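Local atomic coordinates of proteasome assembly chaperone 2 (PAC2) homologue Rv2125 (PDB entry 5UN0), a protein that is of unproven function but, as a homologue of the eukaryotic proteasome assembly chaperone PAC2, may act as a protein-binding chaperone in Mycobacterium tuberculosis. Residues P64-S69 / V81-V86; L99-I103 / F159-C163; H123-V129 / K188-A192; V177-V181 / E230-Y234. One frame throughout, in Å; residues are numbered along the deposited sequence.

Contact 1 of 4, residues P64-S69 / V81-V86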
loop_
_atom_site.group_PDB
_atom_site.type_symbol
_atom_site.label_atom_id
_atom_site.label_comp_id
_atom_site.label_asym_id
_atom_site.label_seq_id
_atom_site.Cartn_x
_atom_site.Cartn_y
_atom_site.Cartn_z
ATOM N N PRO A 64 -13.542 6.118 5.766
ATOM C CA PRO A 64 -13.937 5.017 4.904
ATOM C C PRO A 64 -14.645 3.971 5.725
ATOM O O PRO A 64 -14.306 3.776 6.890
ATOM C CB PRO A 64 -12.611 4.472 4.393
ATOM C CG PRO A 64 -11.624 4.863 5.431
ATOM C CD PRO A 64 -12.079 6.195 5.926
ATOM N N ALA A 65 -15.632 3.316 5.130
ATOM C CA ALA A 65 -16.474 2.388 5.865
ATOM C C ALA A 65 -17.362 1.606 4.929
ATOM O O ALA A 65 -17.402 1.867 3.709
ATOM C CB ALA A 65 -17.326 3.149 6.875
ATOM N N MET A 66 -18.102 0.672 5.528
ATOM C CA MET A 66 -19.113 -0.115 4.829
ATOM C C MET A 66 -20.505 0.316 5.274
ATOM O O MET A 66 -20.868 0.114 6.421
ATOM C CB MET A 66 -18.910 -1.596 5.132
ATOM C CG MET A 66 -19.515 -2.525 4.095
ATOM S SD MET A 66 -18.690 -2.339 2.500
ATOM C CE MET A 66 -20.046 -2.712 1.398
ATOM N N ARG A 67 -21.271 0.928 4.369
ATOM C CA ARG A 67 -22.648 1.372 4.660
ATOM C C ARG A 67 -23.687 0.322 4.267
ATOM O O ARG A 67 -23.715 -0.171 3.134
ATOM C CB ARG A 67 -22.941 2.717 3.988
ATOM C CG ARG A 67 -22.231 3.853 4.694
ATOM C CD ARG A 67 -22.009 5.125 3.846
ATOM N NE ARG A 67 -20.830 5.875 4.330
ATOM C CZ ARG A 67 -19.564 5.522 4.066
ATOM N NH1 ARG A 67 -19.299 4.447 3.321
ATOM N NH2 ARG A 67 -18.550 6.240 4.542
ATOM N N ILE A 68 -24.517 -0.049 5.235
ATOM C CA ILE A 68 -25.577 -1.013 5.018
ATOM C C ILE A 68 -26.896 -0.304 5.266
ATOM O O ILE A 68 -27.113 0.256 6.341
ATOM C CB ILE A 68 -25.427 -2.227 5.951
ATOM C CG1 ILE A 68 -24.075 -2.910 5.701
ATOM C CG2 ILE A 68 -26.589 -3.201 5.760
ATOM C CD1 ILE A 68 -23.807 -4.143 6.546
ATOM N N SER A 69 -27.770 -0.318 4.263
ATOM C CA SER A 69 -29.080 0.318 4.373
ATOM C C SER A 69 -30.214 -0.636 3.934
ATOM O O SER A 69 -29.959 -1.650 3.274
ATOM C CB SER A 69 -29.087 1.611 3.562
ATOM O OG SER A 69 -28.780 1.363 2.213
ATOM N N VAL A 81 -31.586 -5.407 1.041
ATOM C CA VAL A 81 -30.542 -4.843 1.893
ATOM C C VAL A 81 -29.348 -4.501 1.040
ATOM O O VAL A 81 -28.774 -5.365 0.369
ATOM C CB VAL A 81 -30.106 -5.807 3.013
ATOM C CG1 VAL A 81 -28.951 -5.201 3.788
ATOM C CG2 VAL A 81 -31.259 -6.088 3.957
ATOM N N LEU A 82 -28.981 -3.230 1.075
ATOM C CA LEU A 82 -27.947 -2.694 0.191
ATOM C C LEU A 82 -26.678 -2.520 0.980
ATOM O O LEU A 82 -26.720 -2.119 2.139
ATOM C CB LEU A 82 -28.368 -1.344 -0.408
ATOM C CG LEU A 82 -29.627 -1.346 -1.264
ATOM C CD1 LEU A 82 -29.851 -0.008 -1.928
ATOM C CD2 LEU A 82 -29.551 -2.420 -2.322
ATOM N N MET A 83 -25.557 -2.826 0.329
ATOM C CA MET A 83 -24.234 -2.649 0.919
ATOM C C MET A 83 -23.321 -1.928 -0.049
ATOM O O MET A 83 -23.242 -2.270 -1.220
ATOM C CB MET A 83 -23.612 -3.985 1.262
ATOM C CG MET A 83 -24.344 -4.738 2.347
ATOM S SD MET A 83 -23.524 -6.305 2.621
ATOM C CE MET A 83 -24.663 -7.060 3.781
ATOM N N CYS A 84 -22.636 -0.914 0.443
ATOM C CA CYS A 84 -21.787 -0.148 -0.421
ATOM C C CYS A 84 -20.664 0.492 0.347
ATOM O O CYS A 84 -20.875 1.069 1.409
ATOM C CB CYS A 84 -22.576 0.923 -1.147
ATOM S SG CYS A 84 -21.737 1.371 -2.671
ATOM N N GLY A 85 -19.463 0.393 -0.212
ATOM C CA GLY A 85 -18.305 0.961 0.423
ATOM C C GLY A 85 -17.015 0.400 -0.110
ATOM O O GLY A 85 -17.011 -0.554 -0.880
ATOM N N VAL A 86 -15.920 1.014 0.323
ATOM C CA VAL A 86 -14.606 0.699 -0.189
ATOM C C VAL A 86 -14.138 -0.668 0.263
ATOM O O VAL A 86 -14.471 -1.135 1.357
ATOM C CB VAL A 86 -13.537 1.732 0.237
ATOM C CG1 VAL A 86 -13.964 3.153 -0.127
ATOM C CG2 VAL A 86 -13.208 1.601 1.724
#

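Contact 2 of 4, residues L99-I103 / F159-C163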
loop_
_atom_site.group_PDB
_atom_site.type_symbol
_atom_site.label_atom_id
_atom_site.label_comp_id
_atom_site.label_asym_id
_atom_site.label_seq_id
_atom_site.Cartn_x
_atom_site.Cartn_y
_atom_site.Cartn_z
ATOM N N LEU A 99 -20.121 -9.315 8.116
ATOM C CA LEU A 99 -21.223 -9.135 7.177
ATOM C C LEU A 99 -22.183 -10.292 7.245
ATOM O O LEU A 99 -23.391 -10.102 7.244
ATOM C CB LEU A 99 -20.706 -9.019 5.734
ATOM C CG LEU A 99 -19.783 -7.854 5.358
ATOM C CD1 LEU A 99 -19.454 -7.930 3.886
ATOM C CD2 LEU A 99 -20.419 -6.518 5.687
ATOM N N LEU A 100 -21.646 -11.496 7.306
ATOM C CA LEU A 100 -22.477 -12.705 7.503
ATOM C C LEU A 100 -23.353 -12.673 8.756
ATOM O O LEU A 100 -24.488 -13.153 8.731
ATOM C CB LEU A 100 -21.604 -13.955 7.540
ATOM C CG LEU A 100 -21.029 -14.307 6.189
ATOM C CD1 LEU A 100 -20.144 -15.515 6.359
ATOM C CD2 LEU A 100 -22.136 -14.600 5.184
ATOM N N ALA A 101 -22.820 -12.128 9.849
ATOM C CA ALA A 101 -23.595 -11.990 11.070
ATOM C C ALA A 101 -24.768 -11.047 10.838
ATOM O O ALA A 101 -25.875 -11.255 11.357
ATOM C CB ALA A 101 -22.720 -11.485 12.207
ATOM N N VAL A 102 -24.526 -10.004 10.059
ATOM C CA VAL A 102 -25.590 -9.055 9.698
ATOM C C VAL A 102 -26.621 -9.834 8.912
ATOM O O VAL A 102 -27.821 -9.757 9.159
ATOM C CB VAL A 102 -25.072 -7.870 8.839
ATOM C CG1 VAL A 102 -26.179 -6.862 8.585
ATOM C CG2 VAL A 102 -23.908 -7.152 9.511
ATOM N N ILE A 103 -26.120 -10.606 7.961
ATOM C CA ILE A 103 -26.961 -11.426 7.101
ATOM C C ILE A 103 -27.803 -12.384 7.904
ATOM O O ILE A 103 -28.967 -12.604 7.598
ATOM C CB ILE A 103 -26.085 -12.202 6.102
ATOM C CG1 ILE A 103 -25.822 -11.306 4.911
ATOM C CG2 ILE A 103 -26.730 -13.515 5.662
ATOM C CD1 ILE A 103 -24.757 -11.851 3.995
ATOM N N PHE A 159 -16.044 -12.584 -0.556
ATOM C CA PHE A 159 -17.307 -12.480 0.152
ATOM C C PHE A 159 -18.298 -13.419 -0.492
ATOM O O PHE A 159 -19.058 -14.117 0.191
ATOM C CB PHE A 159 -17.823 -11.045 0.086
ATOM C CG PHE A 159 -19.201 -10.853 0.662
ATOM C CD1 PHE A 159 -20.128 -10.074 0.002
ATOM C CD2 PHE A 159 -19.556 -11.429 1.880
ATOM C CE1 PHE A 159 -21.386 -9.871 0.528
ATOM C CE2 PHE A 159 -20.811 -11.226 2.424
ATOM C CZ PHE A 159 -21.731 -10.444 1.740
ATOM N N GLN A 160 -18.274 -13.435 -1.813
ATOM C CA GLN A 160 -19.130 -14.323 -2.563
ATOM C C GLN A 160 -18.895 -15.724 -2.045
ATOM O O GLN A 160 -19.826 -16.422 -1.666
ATOM C CB GLN A 160 -18.797 -14.225 -4.054
ATOM C CG GLN A 160 -19.861 -14.747 -4.998
ATOM C CD GLN A 160 -19.764 -16.224 -5.237
ATOM O OE1 GLN A 160 -19.031 -16.929 -4.546
ATOM N NE2 GLN A 160 -20.495 -16.709 -6.242
ATOM N N SER A 161 -17.621 -16.116 -2.046
ATOM C CA SER A 161 -17.172 -17.429 -1.594
ATOM C C SER A 161 -17.466 -17.704 -0.122
ATOM O O SER A 161 -17.684 -18.844 0.272
ATOM C CB SER A 161 -15.674 -17.562 -1.833
ATOM O OG SER A 161 -15.129 -18.573 -1.007
ATOM N N ALA A 162 -17.433 -16.667 0.694
ATOM C CA ALA A 162 -17.815 -16.790 2.094
ATOM C C ALA A 162 -19.323 -17.069 2.251
ATOM O O ALA A 162 -19.740 -17.743 3.189
ATOM C CB ALA A 162 -17.435 -15.526 2.848
ATOM N N CYS A 163 -20.133 -16.566 1.329
ATOM C CA CYS A 163 -21.576 -16.797 1.392
ATOM C C CYS A 163 -21.895 -18.246 1.029
ATOM O O CYS A 163 -22.557 -18.963 1.794
ATOM C CB CYS A 163 -22.323 -15.828 0.477
ATOM S SG CYS A 163 -22.432 -14.168 1.173
#

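Contact 3 of 4, residues H123-V129 / K188-A192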
loop_
_atom_site.group_PDB
_atom_site.type_symbol
_atom_site.label_atom_id
_atom_site.label_comp_id
_atom_site.label_asym_id
_atom_site.label_seq_id
_atom_site.Cartn_x
_atom_site.Cartn_y
_atom_site.Cartn_z
ATOM N N HIS A 123 -17.123 0.474 -27.157
ATOM C CA HIS A 123 -18.148 1.279 -26.505
ATOM C C HIS A 123 -19.384 1.410 -27.378
ATOM O O HIS A 123 -20.400 1.949 -26.941
ATOM C CB HIS A 123 -17.612 2.669 -26.168
ATOM C CG HIS A 123 -17.367 3.537 -27.368
ATOM N ND1 HIS A 123 -16.192 3.502 -28.084
ATOM C CD2 HIS A 123 -18.138 4.485 -27.958
ATOM C CE1 HIS A 123 -16.249 4.383 -29.068
ATOM N NE2 HIS A 123 -17.419 4.993 -29.013
ATOM N N THR A 124 -19.284 0.922 -28.612
ATOM C CA THR A 124 -20.364 1.038 -29.596
ATOM C C THR A 124 -21.202 -0.241 -29.692
ATOM O O THR A 124 -22.091 -0.349 -30.545
ATOM C CB THR A 124 -19.802 1.375 -30.991
ATOM O OG1 THR A 124 -18.933 0.322 -31.436
ATOM C CG2 THR A 124 -19.024 2.678 -30.943
ATOM N N ARG A 125 -20.915 -1.200 -28.814
ATOM C CA ARG A 125 -21.660 -2.459 -28.757
ATOM C C ARG A 125 -21.927 -2.858 -27.307
ATOM O O ARG A 125 -21.251 -2.376 -26.396
ATOM C CB ARG A 125 -20.900 -3.557 -29.499
ATOM C CG ARG A 125 -21.259 -3.647 -30.976
ATOM C CD ARG A 125 -20.156 -4.342 -31.776
ATOM N NE ARG A 125 -20.356 -4.390 -33.233
ATOM C CZ ARG A 125 -20.396 -5.508 -33.977
ATOM N NH1 ARG A 125 -20.249 -6.728 -33.448
ATOM N NH2 ARG A 125 -20.577 -5.409 -35.291
ATOM N N PRO A 126 -22.906 -3.751 -27.080
ATOM C CA PRO A 126 -23.376 -4.062 -25.717
ATOM C C PRO A 126 -22.303 -4.337 -24.667
ATOM O O PRO A 126 -21.148 -4.586 -25.003
ATOM C CB PRO A 126 -24.226 -5.319 -25.920
ATOM C CG PRO A 126 -24.732 -5.192 -27.314
ATOM C CD PRO A 126 -23.612 -4.562 -28.087
ATOM N N VAL A 127 -22.729 -4.327 -23.405
ATOM C CA VAL A 127 -21.845 -4.552 -22.261
ATOM C C VAL A 127 -21.675 -6.054 -22.040
ATOM O O VAL A 127 -22.645 -6.756 -21.782
ATOM C CB VAL A 127 -22.398 -3.923 -20.954
ATOM C CG1 VAL A 127 -21.306 -3.856 -19.888
ATOM C CG2 VAL A 127 -22.959 -2.526 -21.205
ATOM N N PRO A 128 -20.449 -6.559 -22.166
ATOM C CA PRO A 128 -20.239 -7.943 -21.773
ATOM C C PRO A 128 -20.343 -8.117 -20.261
ATOM O O PRO A 128 -19.755 -7.344 -19.503
ATOM C CB PRO A 128 -18.809 -8.248 -22.245
ATOM C CG PRO A 128 -18.434 -7.137 -23.154
ATOM C CD PRO A 128 -19.248 -5.953 -22.754
ATOM N N VAL A 129 -21.084 -9.128 -19.833
ATOM C CA VAL A 129 -21.246 -9.410 -18.414
ATOM C C VAL A 129 -20.678 -10.780 -18.118
ATOM O O VAL A 129 -20.962 -11.737 -18.838
ATOM C CB VAL A 129 -22.723 -9.366 -17.980
ATOM C CG1 VAL A 129 -22.884 -9.823 -16.527
ATOM C CG2 VAL A 129 -23.268 -7.956 -18.186
ATOM N N LYS A 188 -24.064 2.999 -18.877
ATOM C CA LYS A 188 -24.362 1.859 -19.736
ATOM C C LYS A 188 -24.251 0.553 -18.967
ATOM O O LYS A 188 -25.154 -0.276 -19.007
ATOM C CB LYS A 188 -23.442 1.824 -20.955
ATOM C CG LYS A 188 -23.883 0.838 -22.020
ATOM C CD LYS A 188 -22.990 0.988 -23.237
ATOM C CE LYS A 188 -23.215 -0.113 -24.254
ATOM N NZ LYS A 188 -22.539 0.227 -25.539
ATOM N N ALA A 189 -23.133 0.380 -18.271
ATOM C CA ALA A 189 -22.869 -0.853 -17.544
ATOM C C ALA A 189 -23.738 -0.903 -16.291
ATOM O O ALA A 189 -24.183 -1.978 -15.872
ATOM C CB ALA A 189 -21.396 -0.958 -17.182
ATOM N N THR A 190 -23.977 0.261 -15.693
ATOM C CA THR A 190 -24.864 0.348 -14.543
ATOM C C THR A 190 -26.224 -0.236 -14.923
ATOM O O THR A 190 -26.819 -1.022 -14.175
ATOM C CB THR A 190 -25.009 1.796 -14.064
ATOM O OG1 THR A 190 -23.710 2.349 -13.844
ATOM C CG2 THR A 190 -25.775 1.857 -12.774
ATOM N N ILE A 191 -26.710 0.139 -16.098
ATOM C CA ILE A 191 -27.949 -0.427 -16.600
ATOM C C ILE A 191 -27.832 -1.936 -16.606
ATOM O O ILE A 191 -28.633 -2.643 -15.974
ATOM C CB ILE A 191 -28.275 0.074 -18.014
ATOM C CG1 ILE A 191 -28.753 1.532 -17.946
ATOM C CG2 ILE A 191 -29.327 -0.820 -18.651
ATOM C CD1 ILE A 191 -29.257 2.118 -19.251
ATOM N N ALA A 192 -26.807 -2.416 -17.308
ATOM C CA ALA A 192 -26.571 -3.851 -17.463
ATOM C C ALA A 192 -26.567 -4.571 -16.128
ATOM O O ALA A 192 -27.225 -5.583 -15.980
ATOM C CB ALA A 192 -25.270 -4.099 -18.193
#

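Contact 4 of 4, residues V177-V181 / E230-Y234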
loop_
_atom_site.group_PDB
_atom_site.type_symbol
_atom_site.label_atom_id
_atom_site.label_comp_id
_atom_site.label_asym_id
_atom_site.label_seq_id
_atom_site.Cartn_x
_atom_site.Cartn_y
_atom_site.Cartn_z
ATOM N N VAL A 177 -16.115 -2.797 -18.954
ATOM C CA VAL A 177 -15.994 -1.394 -19.368
ATOM C C VAL A 177 -14.788 -1.216 -20.296
ATOM O O VAL A 177 -13.710 -1.748 -20.023
ATOM C CB VAL A 177 -15.825 -0.465 -18.148
ATOM C CG1 VAL A 177 -15.818 1.001 -18.572
ATOM C CG2 VAL A 177 -16.928 -0.723 -17.125
ATOM N N PRO A 178 -14.968 -0.481 -21.405
ATOM C CA PRO A 178 -13.850 -0.173 -22.298
ATOM C C PRO A 178 -12.745 0.603 -21.588
ATOM O O PRO A 178 -13.007 1.665 -21.028
ATOM C CB PRO A 178 -14.496 0.688 -23.383
ATOM C CG PRO A 178 -15.932 0.286 -23.386
ATOM C CD PRO A 178 -16.262 -0.060 -21.969
ATOM N N HIS A 179 -11.526 0.071 -21.613
ATOM C CA HIS A 179 -10.397 0.667 -20.873
ATOM C C HIS A 179 -10.065 2.111 -21.267
ATOM O O HIS A 179 -9.565 2.884 -20.447
ATOM C CB HIS A 179 -9.145 -0.191 -21.041
ATOM C CG HIS A 179 -8.790 -0.453 -22.471
ATOM N ND1 HIS A 179 -8.201 0.495 -23.280
ATOM C CD2 HIS A 179 -8.970 -1.548 -23.245
ATOM C CE1 HIS A 179 -8.017 -0.012 -24.486
ATOM N NE2 HIS A 179 -8.475 -1.250 -24.492
ATOM N N TYR A 180 -10.340 2.465 -22.518
ATOM C CA TYR A 180 -10.039 3.808 -23.038
ATOM C C TYR A 180 -10.952 4.920 -22.497
ATOM O O TYR A 180 -10.538 6.080 -22.422
ATOM C CB TYR A 180 -10.033 3.831 -24.577
ATOM C CG TYR A 180 -11.240 3.231 -25.286
ATOM C CD1 TYR A 180 -12.335 4.019 -25.639
ATOM C CD2 TYR A 180 -11.255 1.893 -25.656
ATOM C CE1 TYR A 180 -13.419 3.477 -26.315
ATOM C CE2 TYR A 180 -12.331 1.346 -26.335
ATOM C CZ TYR A 180 -13.408 2.135 -26.663
ATOM O OH TYR A 180 -14.472 1.578 -27.332
ATOM N N VAL A 181 -12.196 4.571 -22.176
ATOM C CA VAL A 181 -13.085 5.465 -21.430
ATOM C C VAL A 181 -13.253 4.941 -20.010
ATOM O O VAL A 181 -14.203 4.211 -19.712
ATOM C CB VAL A 181 -14.457 5.613 -22.113
ATOM C CG1 VAL A 181 -15.415 6.424 -21.249
ATOM C CG2 VAL A 181 -14.285 6.292 -23.460
ATOM N N GLU A 230 -8.976 2.116 -33.269
ATOM C CA GLU A 230 -8.679 0.678 -33.195
ATOM C C GLU A 230 -10.010 -0.059 -33.188
ATOM O O GLU A 230 -10.086 -1.275 -32.957
ATOM C CB GLU A 230 -7.822 0.316 -31.967
ATOM C CG GLU A 230 -8.456 0.557 -30.617
ATOM C CD GLU A 230 -7.766 -0.177 -29.462
ATOM O OE1 GLU A 230 -7.763 0.345 -28.325
ATOM O OE2 GLU A 230 -7.232 -1.284 -29.675
ATOM N N LEU A 231 -11.063 0.702 -33.470
ATOM C CA LEU A 231 -12.416 0.205 -33.325
ATOM C C LEU A 231 -12.650 -0.992 -34.179
ATOM O O LEU A 231 -13.274 -1.934 -33.725
ATOM C CB LEU A 231 -13.467 1.235 -33.713
ATOM C CG LEU A 231 -14.340 1.796 -32.582
ATOM C CD1 LEU A 231 -13.567 2.101 -31.310
ATOM C CD2 LEU A 231 -15.075 3.052 -33.015
ATOM N N ALA A 232 -12.175 -0.961 -35.421
ATOM C CA ALA A 232 -12.434 -2.078 -36.306
ATOM C C ALA A 232 -11.965 -3.349 -35.628
ATOM O O ALA A 232 -12.659 -4.368 -35.658
ATOM C CB ALA A 232 -11.734 -1.910 -37.633
ATOM N N GLU A 233 -10.804 -3.270 -34.979
ATOM C CA GLU A 233 -10.253 -4.428 -34.304
ATOM C C GLU A 233 -11.270 -4.935 -33.307
ATOM O O GLU A 233 -11.662 -6.108 -33.330
ATOM C CB GLU A 233 -8.963 -4.059 -33.542
ATOM C CG GLU A 233 -7.725 -3.764 -34.396
ATOM C CD GLU A 233 -6.412 -4.236 -33.766
ATOM O OE1 GLU A 233 -6.197 -5.459 -33.730
ATOM O OE2 GLU A 233 -5.568 -3.406 -33.341
ATOM N N TYR A 234 -11.704 -4.025 -32.443
ATOM C CA TYR A 234 -12.614 -4.374 -31.362
ATOM C C TYR A 234 -13.977 -4.806 -31.845
ATOM O O TYR A 234 -14.501 -5.823 -31.406
ATOM C CB TYR A 234 -12.768 -3.185 -30.407
ATOM C CG TYR A 234 -11.729 -3.152 -29.303
ATOM C CD1 TYR A 234 -10.690 -4.091 -29.233
ATOM C CD2 TYR A 234 -11.779 -2.171 -28.330
ATOM C CE1 TYR A 234 -9.754 -4.041 -28.218
ATOM C CE2 TYR A 234 -10.847 -2.113 -27.312
ATOM C CZ TYR A 234 -9.835 -3.049 -27.260
ATOM O OH TYR A 234 -8.900 -2.993 -26.248
#

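Contact 1 of 4, residues P64-S69 / V81-V86
Strands 66-69 and 81-85 run antiparallel, their axes 4.7 Å apart, with Arg67-Cys84 and Ser69-Leu82 as hydrogen-bonded pairs (Arg67 N to Cys84 O 3.0 Å, Leu82 N to Ser69 O 2.9 Å). Between them Ile68 faces Met83 in a non-hydrogen-bonded pair. Both side chains are m,t at chi1 and chi2, bringing Ile68 CG1 to 3.8 Å from Met83 CG; Ile68 CG2 reaches CG1 of Val81 (t) at 3.7 Å. Met66, t at chi1 and p at chi2, folds across the partner strand, its CE 3.3 Å from Cys84 N and 3.8 Å from Met83 CB. Gly85 lies where a CB would clash with Ala65 O. On the other face, Ser69 (p) sets OG 3.8 Å from CB of Leu82, whose m,t side chain packs on helix 16-27. Arg67, m then t,t, extends so that its NH2 hydrogen-bonds Gln62 OE1. With strand 31-36 beside one strand and 2-7 beside the other, this is a beta hairpin built into the central mixed sheet.

Contact 2 of 4, residues L99-I103 / F159-C163
Helix segments 99-103 and 159-163 meet almost wholly through side chains, with axes 11.5 Å apart and N-to-C directions 47° apart. That spacing is wide for a helix pair, and the gap is filled by the long side chains of Leu99, Leu100, Ile103 and Phe159 rather than by close backbone approach.

The aromatic part centres on Phe159. Leu99 CD1 sits over one face of its ring, 4.0 Å from the centroid and 14° off the normal, a CH-pi contact; the nearest ring atom, Phe159 CE2, is 3.9 Å from Leu99 CD1. Ile103 meets the same ring at its edge, with Ile103 CD1 4.0 Å from Phe159 CZ, so residues one helical turn apart cover one face and the edge of the ring.

Aliphatic and sulfur contacts complete the interface. Leu100 CD2 lies 4.0 Å from Cys163 SG, while Leu100 CD1 lies 4.4 Å from Ala162 CB and also rests 3.9 Å from the backbone atom Ala162 O; Ile103 CD1 approaches Cys163 SG at 4.3 Å.

Both helices, 92-105 and 155-166, cover the central sheet: Ile103 and Phe159 touch Val111 of strand 110-119, Phe159 also meets Ile113, and Cys163 packs on Ala170 of strand 170-178.

Contact 3 of 4, residues H123-V129 / K188-A192
Lys188, in the first turn of helix 188-201, sends an almost fully extended side chain (all four chi angles t) to the loop 123-129, which leads from strand 110-119 into edge strand 129-132. There its NZ donates to Arg125 O at 3.0 Å and, more weakly, to His123 O at 3.1 Å. His123 uses its ring on other partners: ND1 hydrogen-bonds Tyr180 OH, and NE2 makes a weak bond to Thr222 OG1. At the start of the helix, Ala189 N donates to Asn186 OD1, and Thr190 OG1 hydrogen-bonds Asn186 O.

Beyond the lysine the contact turns apolar. Val127 CG2 lies 3.6 Å from Lys188 CG, Val127 CG1 4.0 Å from Ala189 CB and Val127 CB 4.0 Å from Ala192 CB. Val127 and Ala189 both also touch Ala175 of strand 170-178. Across this contact the lysine charge is met by carbonyl oxygens and not by a carboxylate, so the tie depends on the path of the loop's backbone.

Contact 4 of 4, residues V177-V181 / E230-Y234
A small surface contact, burying 187 Å² in all, joins the end of strand 170-178 to the short C-terminal helix 231-235. It is made by side chains alone: the nearest CA atoms, of Tyr180 and Glu230, are 10.7 Å apart. The strand runs out into a type I beta turn from Pro178 to Val181, whose two central residues, His179 and Tyr180, supply the two rings that meet the helix, both by their edges. The turn thus carries the chain away from the C-terminal end of this inner strand, which lies between 110-119 and 129-132, while presenting both rings to the first turn of the helix, where Glu230 holds the N-cap position. His179 NE2 donates to Tyr234 OH at a short 2.5 Å, with an N-H...O angle of 160°. These two rings meet rim to rim, planes at 80° and centroids 5.8 Å apart, so they are not stacked. Tyr234 OH also hydrogen-bonds Asp120 OD1. Tyr180 touches Tyr234 edge against edge, CE2 to CE2 at 3.9 Å, and its OH lies 4.1 Å from Leu231 CD1; that hydroxyl is hydrogen-bonded to His123 ND1. Glu230 comes alongside the histidine, with OE1 3.9 Å from His179 CE1.

Contacts 1 and 2 are buried, contact 3 is partly buried and contact 4 lies at the surface. Backbone hydrogen bonding sets contact 1 apart; contact 2 is apolar side-chain packing, contact 3 adds a lysine bonded to carbonyls, and contact 4 rests on a histidine-tyrosine bond. Contacts 1 and 2 touch where Ile68 CD1 packs on Val102 CG1 at 4.1 Å and on Leu99 CD2 at 4.2 Å, joining hairpin and helix 92-105. Across the chain's centre, His123 links contacts 3 and 4: besides its bond to Tyr180, its CA packs on Pro178 CG at 4.0 Å, bringing both to the end of strand 170-178. Contacts 1 and 4 both reach the central sheet, yet their centres are about 32 Å apart.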